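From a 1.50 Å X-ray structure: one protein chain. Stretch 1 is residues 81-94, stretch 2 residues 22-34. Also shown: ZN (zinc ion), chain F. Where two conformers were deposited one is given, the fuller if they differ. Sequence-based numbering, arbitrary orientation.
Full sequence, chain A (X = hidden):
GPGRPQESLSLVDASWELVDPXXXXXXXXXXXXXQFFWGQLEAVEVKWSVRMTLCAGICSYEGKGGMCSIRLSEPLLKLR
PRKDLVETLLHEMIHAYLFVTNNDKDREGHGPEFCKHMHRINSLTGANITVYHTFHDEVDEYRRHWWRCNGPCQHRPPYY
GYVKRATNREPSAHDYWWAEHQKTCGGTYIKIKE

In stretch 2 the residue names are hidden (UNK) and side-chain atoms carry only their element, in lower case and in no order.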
# COMPACT_ATOMS: atom_id res chain seq x y z
N PRO A 81 12.07 7.74 -8.48
CA PRO A 81 12.88 8.36 -7.43
C PRO A 81 12.69 7.67 -6.06
O PRO A 81 11.64 7.12 -5.81
CB PRO A 81 12.38 9.81 -7.38
CG PRO A 81 11.55 10.05 -8.60
CD PRO A 81 11.25 8.70 -9.21
N ARG A 82 13.72 7.69 -5.21
CA ARG A 82 13.76 7.19 -3.83
C ARG A 82 12.48 7.62 -3.08
O ARG A 82 11.90 6.89 -2.31
CB ARG A 82 14.99 7.77 -3.10
CG ARG A 82 15.06 7.46 -1.61
CD ARG A 82 16.42 7.75 -0.99
NE ARG A 82 16.56 7.36 0.40
CZ ARG A 82 16.86 6.13 0.83
NH1 ARG A 82 16.84 5.12 -0.02
NH2 ARG A 82 17.15 5.93 2.09
N LYS A 83 12.13 8.89 -3.25
CA LYS A 83 11.00 9.47 -2.54
C LYS A 83 9.73 8.64 -2.77
O LYS A 83 8.92 8.52 -1.85
CB LYS A 83 10.74 10.92 -2.90
CG LYS A 83 10.46 11.24 -4.34
CD LYS A 83 10.11 12.72 -4.50
CE LYS A 83 9.47 13.03 -5.84
NZ LYS A 83 9.29 14.49 -6.02
N ASP A 84 9.54 8.10 -3.97
CA ASP A 84 8.31 7.38 -4.26
C ASP A 84 8.30 6.03 -3.54
O ASP A 84 7.26 5.61 -3.05
CB ASP A 84 8.13 7.24 -5.76
CG ASP A 84 7.86 8.57 -6.47
OD1 ASP A 84 7.41 9.54 -5.83
OD2 ASP A 84 8.13 8.65 -7.69
N LEU A 85 9.44 5.32 -3.47
CA LEU A 85 9.53 4.08 -2.68
C LEU A 85 9.19 4.41 -1.22
O LEU A 85 8.39 3.77 -0.59
CB LEU A 85 10.92 3.44 -2.79
CG LEU A 85 11.20 2.32 -1.79
CD1 LEU A 85 10.20 1.20 -1.97
CD2 LEU A 85 12.62 1.80 -1.95
N VAL A 86 9.89 5.43 -0.70
CA VAL A 86 9.82 5.71 0.71
C VAL A 86 8.39 6.16 1.08
O VAL A 86 7.83 5.69 2.09
CB VAL A 86 10.87 6.74 1.12
CG1 VAL A 86 10.57 7.25 2.54
CG2 VAL A 86 12.27 6.14 1.04
N GLU A 87 7.79 7.07 0.31
CA GLU A 87 6.46 7.57 0.61
C GLU A 87 5.42 6.45 0.47
O GLU A 87 4.46 6.38 1.24
CB GLU A 87 6.11 8.81 -0.21
CG GLU A 87 6.92 10.01 0.22
CD GLU A 87 6.80 11.26 -0.63
OE1 GLU A 87 6.29 11.18 -1.76
OE2 GLU A 87 7.32 12.33 -0.17
N THR A 88 5.62 5.54 -0.50
CA THR A 88 4.69 4.42 -0.66
C THR A 88 4.82 3.48 0.56
O THR A 88 3.83 3.05 1.15
CB THR A 88 4.92 3.65 -1.97
OG1 THR A 88 4.75 4.57 -3.05
CG2 THR A 88 3.96 2.49 -2.09
N LEU A 89 6.07 3.17 0.94
CA LEU A 89 6.29 2.25 2.05
C LEU A 89 5.68 2.85 3.32
O LEU A 89 5.02 2.15 4.08
CB LEU A 89 7.79 2.01 2.22
CG LEU A 89 8.20 1.21 3.46
CD1 LEU A 89 7.53 -0.14 3.54
CD2 LEU A 89 9.70 1.06 3.53
N LEU A 90 5.93 4.15 3.55
CA LEU A 90 5.46 4.76 4.82
C LEU A 90 3.93 4.76 4.85
O LEU A 90 3.33 4.53 5.89
CB LEU A 90 6.07 6.15 4.98
CG LEU A 90 7.53 6.16 5.41
CD1 LEU A 90 8.09 7.55 5.26
CD2 LEU A 90 7.70 5.61 6.83
N HIS A 91 3.29 5.03 3.70
CA HIS A 91 1.84 4.97 3.61
C HIS A 91 1.33 3.59 4.03
O HIS A 91 0.44 3.48 4.87
CB HIS A 91 1.40 5.33 2.18
CG HIS A 91 -0.06 5.27 1.92
ND1 HIS A 91 -0.79 6.40 1.54
CD2 HIS A 91 -0.94 4.23 1.92
CE1 HIS A 91 -2.05 6.04 1.37
NE2 HIS A 91 -2.18 4.72 1.60
N GLU A 92 1.92 2.53 3.47
CA GLU A 92 1.51 1.19 3.81
C GLU A 92 1.78 0.88 5.29
O GLU A 92 0.99 0.21 5.94
CB GLU A 92 2.21 0.13 2.95
CG GLU A 92 1.94 0.28 1.46
CD GLU A 92 0.47 0.36 1.10
OE1 GLU A 92 -0.39 -0.25 1.77
OE2 GLU A 92 0.18 1.10 0.12
N MET A 93 2.91 1.37 5.82
CA MET A 93 3.21 1.11 7.24
C MET A 93 2.21 1.79 8.18
O MET A 93 1.95 1.25 9.26
CB MET A 93 4.64 1.55 7.53
CG MET A 93 5.69 0.64 6.86
SD MET A 93 7.42 1.15 7.14
CE MET A 93 7.62 0.65 8.85
N ILE A 94 1.63 2.91 7.77
CA ILE A 94 0.58 3.53 8.57
C ILE A 94 -0.64 2.62 8.61
O ILE A 94 -1.20 2.34 9.65
CB ILE A 94 0.21 4.93 8.06
CG1 ILE A 94 1.39 5.90 8.19
CG2 ILE A 94 -0.98 5.43 8.84
CD1 ILE A 94 1.14 7.20 7.50
N UNK A 22 20.08 0.52 -6.08
CA UNK A 22 20.20 -0.60 -5.15
C UNK A 22 19.50 -0.30 -3.83
O UNK A 22 20.11 -0.21 -2.77
o UNK A 22 22.35 0.23 -4.58
c UNK A 22 22.32 -1.63 -6.12
c UNK A 22 21.66 -0.98 -4.92
N UNK A 23 18.16 -0.15 -3.83
CA UNK A 23 17.44 0.08 -2.58
C UNK A 23 17.53 -1.15 -1.67
O UNK A 23 17.64 -2.30 -2.14
c UNK A 23 15.92 -0.41 -4.36
c UNK A 23 16.01 0.34 -3.06
c UNK A 23 17.28 -0.23 -5.00
N UNK A 24 17.51 -0.91 -0.36
CA UNK A 24 17.52 -1.94 0.64
C UNK A 24 16.19 -1.86 1.38
O UNK A 24 16.08 -1.19 2.40
o UNK A 24 20.09 -3.09 2.99
c UNK A 24 18.95 -2.97 2.48
o UNK A 24 18.00 -3.75 2.69
c UNK A 24 18.73 -1.79 1.56
N UNK A 25 15.17 -2.49 0.81
CA UNK A 25 13.80 -2.39 1.35
C UNK A 25 13.75 -2.88 2.81
O UNK A 25 13.07 -2.27 3.65
c UNK A 25 11.45 -3.39 0.99
c UNK A 25 10.67 -4.33 0.06
c UNK A 25 12.87 -3.23 0.48
c UNK A 25 10.75 -2.05 1.13
N UNK A 26 14.46 -3.96 3.15
CA UNK A 26 14.46 -4.49 4.52
C UNK A 26 15.05 -3.45 5.47
O UNK A 26 14.48 -3.17 6.56
n UNK A 26 12.23 -6.92 3.14
c UNK A 26 13.04 -6.94 4.19
c UNK A 26 15.22 -5.81 4.61
c UNK A 26 14.52 -6.95 3.89
o UNK A 26 12.63 -6.93 5.35
N UNK A 27 16.17 -2.85 5.08
CA UNK A 27 16.82 -1.83 5.91
C UNK A 27 15.88 -0.65 6.14
O UNK A 27 15.82 -0.13 7.28
c UNK A 27 18.13 -1.35 5.34
N UNK A 28 15.16 -0.20 5.09
CA UNK A 28 14.25 0.93 5.23
C UNK A 28 13.15 0.58 6.21
O UNK A 28 12.76 1.40 7.06
c UNK A 28 14.55 1.93 2.85
c UNK A 28 13.81 2.08 1.53
c UNK A 28 13.62 1.29 3.88
c UNK A 28 15.05 3.28 3.30
N UNK A 29 12.59 -0.62 6.07
CA UNK A 29 11.55 -1.07 6.96
C UNK A 29 12.05 -1.03 8.41
O UNK A 29 11.38 -0.47 9.28
c UNK A 29 10.18 -3.11 7.60
c UNK A 29 9.94 -4.80 9.29
c UNK A 29 10.68 -4.21 8.28
c UNK A 29 8.20 -3.22 8.95
c UNK A 29 8.71 -4.29 9.62
c UNK A 29 8.93 -2.63 7.93
c UNK A 29 11.03 -2.45 6.55
N UNK A 30 13.24 -1.60 8.67
CA UNK A 30 13.75 -1.67 10.02
C UNK A 30 13.93 -0.25 10.57
O UNK A 30 13.53 0.09 11.72
c UNK A 30 15.83 -2.26 11.34
c UNK A 30 14.79 -3.95 9.81
c UNK A 30 15.05 -2.48 10.05
N UNK A 31 14.49 0.63 9.75
CA UNK A 31 14.74 2.00 10.12
C UNK A 31 13.42 2.69 10.48
O UNK A 31 13.28 3.33 11.51
n UNK A 31 15.99 6.35 8.24
c UNK A 31 15.72 4.22 9.32
o UNK A 31 16.56 4.52 7.09
c UNK A 31 16.13 5.04 8.12
c UNK A 31 15.46 2.75 9.01
N UNK A 32 12.40 2.53 9.62
CA UNK A 32 11.17 3.29 9.81
C UNK A 32 10.33 2.73 10.95
O UNK A 32 9.67 3.49 11.65
c UNK A 32 12.13 4.92 7.54
c UNK A 32 11.07 4.04 7.35
c UNK A 32 10.64 3.83 6.06
c UNK A 32 10.38 3.34 8.49
c UNK A 32 12.72 5.59 6.48
c UNK A 32 12.26 5.37 5.21
c UNK A 32 11.21 4.50 5.00
N UNK A 33 10.38 1.42 11.19
CA UNK A 33 9.71 0.84 12.34
C UNK A 33 10.27 1.48 13.61
O UNK A 33 9.51 1.95 14.49
c UNK A 33 9.89 -0.67 12.35
n UNK A 33 9.89 -2.34 14.10
o UNK A 33 8.17 -0.92 13.97
c UNK A 33 9.25 -1.31 13.57
N UNK A 34 11.60 1.61 13.65
CA UNK A 34 12.30 2.17 14.82
C UNK A 34 12.03 3.68 14.96
O UNK A 34 11.77 4.21 16.06
o UNK A 34 14.34 2.34 16.94
c UNK A 34 14.66 2.56 15.77
c UNK A 34 13.80 1.91 14.69
o UNK A 34 15.61 3.32 15.40
ZN ZN F . -3.91 3.67 1.47
O HOH W 1 17.66 1.92 0.53
O HOH W 2 16.60 6.30 4.86

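Position 22 carries one carbon bearing an oxygen and a carbon, out of reach of stretch 1: Thr 22. At position 23 three carbons close a ring onto the backbone N; the CB points toward stretch 1 and lies 3.9 Å from Leu 85 CD2. This is Pro 23.

Position 24 has two carbons, the second carrying two oxygens, and touches nothing across the gap. It is Asp 24, at the N-cap of the helix: its OD1 accepts from the backbone N of position 27 at 3.1 Å, and a water accepts from both its backbone N and, weakly, Arg 82 NH1.

Position 25 shows four carbons forked at the second, one tip touching Leu 89. It is Leu 25, whose CD1 lies 4.1 Å from Leu 89 CD2. At 26 the third of three carbons bears an oxygen and a nitrogen, and no contact is made with stretch 1: Gln 26. Position 27, a lone carbon, is Ala 27, exposed.

Position 28 again has four carbons forked at the second, but here CB points toward the partner, and the side chain sits among Arg 82, Leu 85, Val 86 and Leu 89. It is Leu 28: CD1 lies 3.7 Å from Leu 85 CD2, and CD2 lies 3.6 Å from Arg 82 NH2.

At 29 one carbon leads to a six-carbon ring, met by the end of Met 93. In Phe 29, CD1 is 3.6 Å from Met 93 CE. Position 30, one carbon carrying two more, points away: Val 30. Position 31 has three carbons ending in one oxygen and one nitrogen, making it Gln 31; a water bridges its OE1 to Arg 82 NH2, the latter bond weak.

Position 32 is another carbon plus six-membered ring, pointing toward stretch 1 among Val 86, Leu 89, Leu 90 and Met 93. Phe 32 has more area covered than any other residue here; its CD2 reaches Leu 90 CD2 at 3.5 Å and its CZ reaches Val 86 CG1 at 3.7 Å. Position 33, two carbons ending in oxygen and nitrogen, is Asn 33, whose backbone N lies 3.7 Å from Met 93 CE. Position 34, two carbons ending in two oxygens, is Asp 34, exposed and out of reach.

The contact is reciprocal packing of two helices crossing at -52°. Leu 28 and Phe 32, one turn apart, fill neighbouring holes, and Leu 89 returns a knob among Leu 25, Leu 28, Phe 29 and Phe 32. No direct hydrogen bond spans the stretches; water beside Arg 82 supplies polar linkage.

Stretch 2, residues 22-34: TPDLQALFVQFND
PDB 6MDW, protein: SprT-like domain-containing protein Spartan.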